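Local coordinates for protein type IV pilin structural subunit (Pseudomonas aeruginosa, PDB 3JYZ) that probably polymerises as the major subunit of type IV pili, the thin surface filaments that bacteria use for adhesion and twitching motility, at residues E13-A18 against F144-C149; V60-D63 against V69-I72. All coordinates share one frame; numbering follows the deposited sequence.

Overall arrangement
Both contacts touch helix 4-28: interaction 1 sets it against the C-terminal loop, and interaction 2 is a strand pair of the sheet on which it packs; their centres lie 13 Å apart. Interaction 1 is partly open to solvent, buries 117 Å² and is held by side-chain contacts of Leu15, two apolar and one to the Gln148 amide nitrogen, with no hydrogen bond between the segments. Interaction 2 buries 322 Å² and combines three backbone hydrogen bonds with a buried face of apolar side chains. The two meet directly: Leu15 CD2 lies 3.9 Å from Ile72 CD1, and Ala18 CB lies 4.0 Å from Val60 CG1. Residues 13-18 therefore pack on the hairpin while Leu15 also reaches the disulfide-bonded C-terminal loop.

Interaction 1 (E13-A18 against F144-C149); sequences EGLVLA and FAPAQC. With SO4 (sulfate ion), chain B.
Leu15, on helix 4-28, faces Pro146 across a wide backbone gap, their CA atoms 9.6 Å apart, so side chains make the whole contact. Residues 13-18 are helical, with Leu17 N hydrogen-bonded to Glu13 O at 3.2 Å; the opposing segment is irregular until a short 3-10 turn at 147-149, where Cys149 N is hydrogen-bonded to Pro146 O at 3.0 Å. Pro146 and the turn that follows it present Pro146, Gln148 and Cys149 to the leucine.

Leu15 CD1 does most of the touching. This methyl sits 3.8 Å from CG of the Pro146 ring. Cys149 SG is at 3.9 Å from the same Leu15 CD1, while CD2 lies farther from the sulfur. With CG anti to the carbonyl carbon (chi1 -67°), the leucine reaches out from the helix into this group. Gln148 comes from the opposite direction: its chain bends at chi2 (-91°), which brings NE2 against Leu15 CD1 at 3.4 Å, on the exposed side of the contact. The glutamine has two conformers, so this touch describes one of them. Leu88 and Leu90 of strand 87-95 also touch Leu15, extending its apolar surroundings.

On the loop, Ala147 N makes a weak hydrogen bond to O3 of a sulfate, which also binds Arg8 and Arg150 and probably comes from the crystallisation liquor. Cys149 is disulfide-bonded to Cys119, fixing the C-terminal loop to strand 114-120. This disulfide closes the C-terminal D-region loop characteristic of Pseudomonas type IV pilins, here resting against the N-terminal helix of the pilin fold.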
loop_
_atom_site.group_PDB
_atom_site.type_symbol
_atom_site.label_atom_id
_atom_site.label_comp_id
_atom_site.label_asym_id
_atom_site.label_seq_id
_atom_site.Cartn_x
_atom_site.Cartn_y
_atom_site.Cartn_z
ATOM N N GLU A 13 1.858 11.011 5.894
ATOM C CA GLU A 13 1.083 10.514 7.008
ATOM C C GLU A 13 0.326 9.292 6.732
ATOM O O GLU A 13 0.249 8.473 7.570
ATOM C CB GLU A 13 0.173 11.623 7.561
ATOM C CG GLU A 13 1.033 12.702 8.180
ATOM C CD GLU A 13 0.771 12.952 9.672
ATOM O OE1 GLU A 13 1.698 12.758 10.530
ATOM O OE2 GLU A 13 -0.399 13.381 9.955
ATOM N N GLY A 14 -0.283 9.180 5.546
ATOM C CA GLY A 14 -1.013 7.996 5.140
ATOM C C GLY A 14 -0.156 6.748 5.096
ATOM O O GLY A 14 -0.614 5.644 5.396
ATOM N N LEU A 15 1.096 6.908 4.695
ATOM C CA LEU A 15 2.005 5.775 4.642
ATOM C C LEU A 15 2.237 5.242 6.047
ATOM O O LEU A 15 2.273 4.036 6.268
ATOM C CB LEU A 15 3.320 6.175 3.970
ATOM C CG LEU A 15 3.166 6.499 2.482
ATOM C CD1 LEU A 15 4.480 7.013 1.921
ATOM C CD2 LEU A 15 2.716 5.264 1.715
ATOM N N VAL A 16 2.375 6.148 7.003
ATOM C CA VAL A 16 2.578 5.747 8.387
ATOM C C VAL A 16 1.341 4.994 8.907
ATOM O O VAL A 16 1.449 4.013 9.647
ATOM C CB VAL A 16 2.910 6.971 9.266
ATOM C CG1 VAL A 16 2.961 6.578 10.733
ATOM C CG2 VAL A 16 4.232 7.578 8.823
ATOM N N LEU A 17 0.164 5.439 8.487
ATOM C CA LEU A 17 -1.097 4.805 8.866
ATOM C C LEU A 17 -1.226 3.361 8.343
ATOM O O LEU A 17 -1.947 2.540 8.916
ATOM C CB LEU A 17 -2.255 5.675 8.353
ATOM C CG LEU A 17 -3.589 5.809 9.094
ATOM C CD1 LEU A 17 -3.421 6.315 10.520
ATOM C CD2 LEU A 17 -4.531 6.721 8.317
ATOM N N ALA A 18 -0.522 3.046 7.258
ATOM C CA ALA A 18 -0.529 1.696 6.702
ATOM C C ALA A 18 0.474 0.736 7.358
ATOM O O ALA A 18 0.427 -0.474 7.130
ATOM C CB ALA A 18 -0.295 1.744 5.187
ATOM N N PHE A 144 3.145 15.410 -5.913
ATOM C CA PHE A 144 2.527 15.446 -4.591
ATOM C C PHE A 144 2.822 14.180 -3.791
ATOM O O PHE A 144 2.308 13.995 -2.685
ATOM C CB PHE A 144 1.010 15.601 -4.728
ATOM C CG PHE A 144 0.579 16.917 -5.312
ATOM C CD1 PHE A 144 1.059 18.112 -4.800
ATOM C CD2 PHE A 144 -0.333 16.955 -6.351
ATOM C CE1 PHE A 144 0.644 19.321 -5.330
ATOM C CE2 PHE A 144 -0.747 18.162 -6.889
ATOM C CZ PHE A 144 -0.256 19.340 -6.377
ATOM N N ALA A 145 3.634 13.300 -4.363
ATOM C CA ALA A 145 3.977 12.048 -3.693
ATOM C C ALA A 145 5.382 12.092 -3.118
ATOM O O ALA A 145 6.284 12.658 -3.738
ATOM C CB ALA A 145 3.850 10.902 -4.672
ATOM N N PRO A 146 5.583 11.478 -1.943
ATOM C CA PRO A 146 6.946 11.395 -1.413
ATOM C C PRO A 146 7.794 10.470 -2.284
ATOM O O PRO A 146 7.250 9.681 -3.058
ATOM C CB PRO A 146 6.748 10.806 -0.016
ATOM C CG PRO A 146 5.496 10.000 -0.126
ATOM C CD PRO A 146 4.609 10.745 -1.110
ATOM N N ALA A 147 9.112 10.558 -2.149
ATOM C CA ALA A 147 10.036 9.854 -3.034
ATOM C C ALA A 147 9.762 8.358 -3.273
ATOM O O ALA A 147 9.861 7.876 -4.408
ATOM C CB ALA A 147 11.479 10.060 -2.541
ATOM N N GLN A 148 9.430 7.618 -2.228
ATOM C CA GLN A 148 9.301 6.175 -2.420
ATOM C C GLN A 148 8.088 5.790 -3.255
ATOM O O GLN A 148 7.971 4.637 -3.670
ATOM C CB GLN A 148 9.275 5.422 -1.095
ATOM C CG GLN A 148 8.061 5.699 -0.251
ATOM C CD GLN A 148 8.286 6.847 0.697
ATOM O OE1 GLN A 148 8.802 7.897 0.314
ATOM N NE2 GLN A 148 7.904 6.653 1.954
ATOM N N CYS A 149 7.209 6.745 -3.520
ATOM C CA CYS A 149 6.001 6.499 -4.297
ATOM C C CYS A 149 5.956 7.152 -5.664
ATOM O O CYS A 149 5.035 6.978 -6.333
ATOM C CB CYS A 149 4.780 6.990 -3.558
ATOM S SG CYS A 149 4.562 6.255 -1.872
HETATM S S SO4 B . 10.853 14.091 -1.177
HETATM O O1 SO4 B . 10.403 15.569 -0.735
HETATM O O2 SO4 B . 11.591 13.606 -0.087
HETATM O O3 SO4 B . 9.660 13.427 -1.474
HETATM O O4 SO4 B . 11.708 14.337 -2.327
#

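Interaction 2 (V60-D63 against V69-I72)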
loop_
_atom_site.group_PDB
_atom_site.type_symbol
_atom_site.label_atom_id
_atom_site.label_comp_id
_atom_site.label_asym_id
_atom_site.label_seq_id
_atom_site.Cartn_x
_atom_site.Cartn_y
_atom_site.Cartn_z
ATOM N N VAL A 60 -7.654 2.789 4.213
ATOM C CA VAL A 60 -6.468 1.994 3.925
ATOM C C VAL A 60 -7.000 0.577 3.830
ATOM O O VAL A 60 -7.295 -0.044 4.850
ATOM C CB VAL A 60 -5.455 2.086 5.077
ATOM C CG1 VAL A 60 -4.223 1.241 4.779
ATOM C CG2 VAL A 60 -5.068 3.552 5.332
ATOM N N LEU A 61 -7.161 0.078 2.608
ATOM C CA LEU A 61 -7.863 -1.191 2.417
ATOM C C LEU A 61 -7.019 -2.224 1.688
ATOM O O LEU A 61 -6.352 -1.915 0.696
ATOM C CB LEU A 61 -9.175 -0.967 1.659
ATOM C CG LEU A 61 -10.274 -0.291 2.485
ATOM C CD1 LEU A 61 -11.403 0.171 1.574
ATOM C CD2 LEU A 61 -10.805 -1.211 3.583
HETATM N N MSE A 62 -7.074 -3.461 2.170
HETATM C CA MSE A 62 -6.444 -4.575 1.475
HETATM C C MSE A 62 -7.372 -5.113 0.396
HETATM O O MSE A 62 -8.586 -5.174 0.572
HETATM C CB MSE A 62 -6.096 -5.687 2.455
HETATM C CG MSE A 62 -5.025 -5.283 3.432
HETATM SE SE MSE A 62 -4.609 -6.671 4.727
HETATM C CE MSE A 62 -3.943 -8.054 3.554
ATOM N N ASP A 63 -6.791 -5.491 -0.732
ATOM C CA ASP A 63 -7.570 -5.971 -1.863
ATOM C C ASP A 63 -8.564 -7.050 -1.428
ATOM O O ASP A 63 -8.194 -7.990 -0.728
ATOM C CB ASP A 63 -6.604 -6.515 -2.908
ATOM C CG ASP A 63 -7.297 -6.971 -4.159
ATOM O OD1 ASP A 63 -7.746 -8.136 -4.187
ATOM O OD2 ASP A 63 -7.358 -6.181 -5.122
ATOM N N VAL A 69 -2.527 -6.518 -1.572
ATOM C CA VAL A 69 -2.263 -5.170 -2.082
ATOM C C VAL A 69 -3.095 -4.127 -1.339
ATOM O O VAL A 69 -4.306 -4.284 -1.198
ATOM C CB VAL A 69 -2.524 -5.074 -3.591
ATOM C CG1 VAL A 69 -2.415 -3.612 -4.066
ATOM C CG2 VAL A 69 -1.543 -5.959 -4.354
ATOM N N ILE A 70 -2.446 -3.065 -0.862
ATOM C CA ILE A 70 -3.118 -2.039 -0.073
ATOM C C ILE A 70 -3.361 -0.775 -0.892
ATOM O O ILE A 70 -2.452 -0.261 -1.537
ATOM C CB ILE A 70 -2.271 -1.654 1.161
ATOM C CG1 ILE A 70 -2.143 -2.841 2.121
ATOM C CG2 ILE A 70 -2.871 -0.439 1.883
ATOM C CD1 ILE A 70 -1.117 -2.650 3.233
ATOM N N THR A 71 -4.587 -0.267 -0.859
ATOM C CA THR A 71 -4.890 1.025 -1.465
ATOM C C THR A 71 -5.139 2.039 -0.366
ATOM O O THR A 71 -5.995 1.827 0.505
ATOM C CB THR A 71 -6.138 0.952 -2.360
ATOM O OG1 THR A 71 -5.913 -0.012 -3.390
ATOM C CG2 THR A 71 -6.439 2.311 -2.987
ATOM N N ILE A 72 -4.379 3.128 -0.390
ATOM C CA ILE A 72 -4.627 4.244 0.507
ATOM C C ILE A 72 -5.360 5.315 -0.285
ATOM O O ILE A 72 -4.877 5.765 -1.335
ATOM C CB ILE A 72 -3.332 4.849 1.021
ATOM C CG1 ILE A 72 -2.468 3.782 1.690
ATOM C CG2 ILE A 72 -3.635 6.000 1.980
ATOM C CD1 ILE A 72 -1.072 4.297 2.027
#
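Val60 and Ile70 interlock on the inward face of a beta hairpin, Val60 CG1 lying 3.6 Å from Ile70 CG2. These branches belong to diagonal neighbours, since the antiparallel register pairs Val60 with Ile72 and Met62 with Ile70, both non-hydrogen-bonded. Each of the two gamma carbons stands anti to its own backbone nitrogen (Val60 chi1 179°), which directs the methyls at each other across the strands. Val60 CG1 thus occupies the notch between the two isoleucines, close to Ile70 and more loosely set against CG1 of Ile72, at 4.4 Å.

The other branch of Ile70 is touched too: its CG1 meets Met62 CG at 4.0 Å, so the isoleucine packs on both inward residues of the facing strand. The selenomethionine, straight as far as SE and bent at chi3, touches helix 33-49 at Thr40, Trp43 and Asn44, and Ile25 of helix 4-28. Ala18, Ala21 and Leu15 of helix 4-28 also cover this face, over Val60, Ile70 and Ile72 respectively. Leu61 and Thr71 project from the opposite, partly exposed face.

Backbone bonds set the register: Leu61 N to Thr71 O at 3.0 Å (169° at the hydrogen) and Thr71 N to Leu61 O at 2.9 Å. Toward the turn, Asp63 N donates to Val69 O at 2.8 Å with a more bent 144°, while its carboxylate OD1 turns to Gly65 N within the connecting loop.

Between the two segments, hydrogen bonding is by backbone atoms and fixes the register; the apolar face, packed by van der Waals contact, binds the sheet to helix 4-28.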